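Local coordinates for protein vacuolar aminopeptidase 1 (Saccharomyces cerevisiae, PDB 5JGF) that removes N-terminal amino acids, preferably neutral or hydrophobic ones, from peptides in the vacuole as a zinc-dependent aminopeptidase of the M18 family, at residues L256-P259 with R260-D263. Residues are numbered along the deposited sequence; the frame is centred on the assembly and turned at random.
Sequences LFAP and RLDD. With ZN (zinc ion), chain K; ZN (zinc ion), chain L.
Arg260 doubles back on its neighbour Pro259, so that one guanidinium face lies against the CG-CB edge of the proline ring, with CG of Pro259 3.4 Å from the guanidinium plane and displaced toward its rim. The bend at chi3 (-69°) helps bring the end of the chain back to CG and CB of Pro259; NH2 of Arg260 then lies 3.6 Å from CG of Pro259. The same group is held by backbone carbonyls: NH1 bonds to O of Ile19 and NH2 to O of Asp242. A leucine here would probably leave these carbonyls without the arginine's N-H groups and CG of Pro259 without the flat group it rests on.

Leu261 reaches back the other way. With CG beside the backbone N (chi1 -65°), its CD2 meets CB of Ala258 at 4.0 Å, and more loosely CD2 of Leu256 at 4.5 Å. CG of Leu261 also sits 3.6 Å from O of Ala258. Phe15 of helix 7-21 touches both leucines, adding to this apolar patch.

The turn leads from strand 255-258 toward helix 261-278, and Asp262 faces the metals. Its carboxylate bridges the two zinc ions, OD1 binding that of chain K and OD2 that of chain L, each at 2.0 Å, while water 2 spans the pair as a second bridge. His91 and Asp344 join OD1 on the chain K zinc, Glu299 and His438 join OD2 on the other. The turn held by Arg260 and Leu261 thus immediately precedes the bridging residue, whose shared carboxylate probably helps offset the charge of the closely spaced metals.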
ATOM      1  N   LEU D 256     -15.650   0.630  44.715  1.00 13.44           N
ATOM      2  CA  LEU D 256     -15.653  -0.778  45.080  1.00 13.27           C
ATOM      3  C   LEU D 256     -15.040  -1.478  43.870  1.00 12.32           C
ATOM      4  O   LEU D 256     -15.556  -1.366  42.757  1.00 13.55           O
ATOM      5  CB  LEU D 256     -17.084  -1.280  45.324  1.00 13.80           C
ATOM      6  CG  LEU D 256     -17.266  -2.734  45.797  1.00 17.10           C
ATOM      7  CD1 LEU D 256     -18.633  -2.895  46.443  1.00 16.14           C
ATOM      8  CD2 LEU D 256     -17.126  -3.696  44.626  1.00 14.99           C
ATOM      9  N   PHE D 257     -13.918  -2.161  44.087  1.00 11.75           N
ATOM     10  CA  PHE D 257     -13.230  -2.880  43.019  1.00 12.39           C
ATOM     11  C   PHE D 257     -13.486  -4.362  43.243  1.00 12.62           C
ATOM     12  O   PHE D 257     -13.278  -4.871  44.344  1.00 13.11           O
ATOM     13  CB  PHE D 257     -11.715  -2.629  43.065  1.00 12.39           C
ATOM     14  CG  PHE D 257     -11.327  -1.172  43.112  1.00 12.79           C
ATOM     15  CD1 PHE D 257     -12.062  -0.211  42.427  1.00 11.45           C
ATOM     16  CD2 PHE D 257     -10.184  -0.772  43.800  1.00 13.60           C
ATOM     17  CE1 PHE D 257     -11.666   1.127  42.425  1.00 12.10           C
ATOM     18  CE2 PHE D 257      -9.777   0.565  43.803  1.00 12.25           C
ATOM     19  CZ  PHE D 257     -10.518   1.514  43.113  1.00 14.41           C
ATOM     20  N   ALA D 258     -13.928  -5.059  42.208  1.00 13.63           N
ATOM     21  CA  ALA D 258     -14.206  -6.479  42.352  1.00 11.92           C
ATOM     22  C   ALA D 258     -14.411  -7.135  41.006  1.00 12.65           C
ATOM     23  O   ALA D 258     -14.762  -6.478  40.026  1.00 11.94           O
ATOM     24  CB  ALA D 258     -15.459  -6.687  43.221  1.00 13.06           C
ATOM     25  N   PRO D 259     -14.196  -8.454  40.943  1.00 12.69           N
ATOM     26  CA  PRO D 259     -14.374  -9.174  39.685  1.00 12.35           C
ATOM     27  C   PRO D 259     -15.821  -9.603  39.487  1.00 15.07           C
ATOM     28  O   PRO D 259     -16.613  -9.629  40.434  1.00 11.69           O
ATOM     29  CB  PRO D 259     -13.463 -10.379  39.855  1.00 14.93           C
ATOM     30  CG  PRO D 259     -13.664 -10.705  41.321  1.00 13.60           C
ATOM     31  CD  PRO D 259     -13.581  -9.326  41.965  1.00 12.83           C
ATOM     32  N   ARG D 260     -16.153  -9.907  38.237  1.00 11.85           N
ATOM     33  CA  ARG D 260     -17.467 -10.415  37.870  1.00 14.04           C
ATOM     34  C   ARG D 260     -18.681  -9.568  38.274  1.00 14.17           C
ATOM     35  O   ARG D 260     -19.721 -10.112  38.642  1.00 13.76           O
ATOM     36  CB  ARG D 260     -17.584 -11.844  38.426  1.00 13.45           C
ATOM     37  CG  ARG D 260     -16.343 -12.710  38.100  1.00 13.07           C
ATOM     38  CD  ARG D 260     -16.375 -14.109  38.726  1.00 12.90           C
ATOM     39  NE  ARG D 260     -16.235 -14.110  40.185  1.00 12.69           N
ATOM     40  CZ  ARG D 260     -15.078 -14.101  40.845  1.00 14.64           C
ATOM     41  NH1 ARG D 260     -15.075 -14.107  42.174  1.00 12.67           N
ATOM     42  NH2 ARG D 260     -13.923 -14.095  40.190  1.00 11.96           N
ATOM     43  N   LEU D 261     -18.556  -8.244  38.188  1.00 14.94           N
ATOM     44  CA  LEU D 261     -19.665  -7.347  38.526  1.00 13.77           C
ATOM     45  C   LEU D 261     -20.835  -7.507  37.544  1.00 15.50           C
ATOM     46  O   LEU D 261     -21.995  -7.426  37.924  1.00 13.96           O
ATOM     47  CB  LEU D 261     -19.191  -5.886  38.541  1.00 14.23           C
ATOM     48  CG  LEU D 261     -18.164  -5.458  39.593  1.00 13.86           C
ATOM     49  CD1 LEU D 261     -17.973  -3.948  39.522  1.00 13.91           C
ATOM     50  CD2 LEU D 261     -18.651  -5.858  40.987  1.00 13.62           C
ATOM     51  N   ASP D 262     -20.519  -7.724  36.276  1.00 16.60           N
ATOM     52  CA  ASP D 262     -21.524  -7.916  35.240  1.00 18.55           C
ATOM     53  C   ASP D 262     -21.877  -9.409  35.207  1.00 19.14           C
ATOM     54  O   ASP D 262     -21.036 -10.213  34.814  1.00 17.53           O
ATOM     55  CB  ASP D 262     -20.905  -7.502  33.894  1.00 16.62           C
ATOM     56  CG  ASP D 262     -21.840  -7.691  32.709  1.00 17.79           C
ATOM     57  OD1 ASP D 262     -23.011  -8.060  32.898  1.00 14.48           O
ATOM     58  OD2 ASP D 262     -21.402  -7.439  31.563  1.00 13.78           O
ATOM     59  N   ASP D 263     -23.075  -9.817  35.641  1.00 16.96           N
ATOM     60  CA  ASP D 263     -24.149  -8.952  36.149  1.00 15.96           C
ATOM     61  C   ASP D 263     -24.546  -9.379  37.580  1.00 19.22           C
ATOM     62  O   ASP D 263     -25.701  -9.256  37.985  1.00 13.18           O
ATOM     63  CB  ASP D 263     -25.349  -9.059  35.176  1.00 17.17           C
ATOM     64  CG  ASP D 263     -26.517  -8.143  35.536  1.00 18.60           C
ATOM     65  OD1 ASP D 263     -26.285  -7.033  36.057  1.00 15.09           O
ATOM     66  OD2 ASP D 263     -27.685  -8.520  35.278  1.00 16.16           O
TER
HETATM   67 ZN    ZN K 601     -24.516  -8.005  31.601  1.00 15.68          ZN
HETATM   68 ZN    ZN L 602     -21.649  -8.613  29.947  1.00 16.19          ZN
HETATM   69  O   HOH W   1     -23.965  -5.735  30.976  1.00 13.45           O
HETATM   70  O   HOH W   2     -23.747  -8.652  29.820  1.00 22.31           O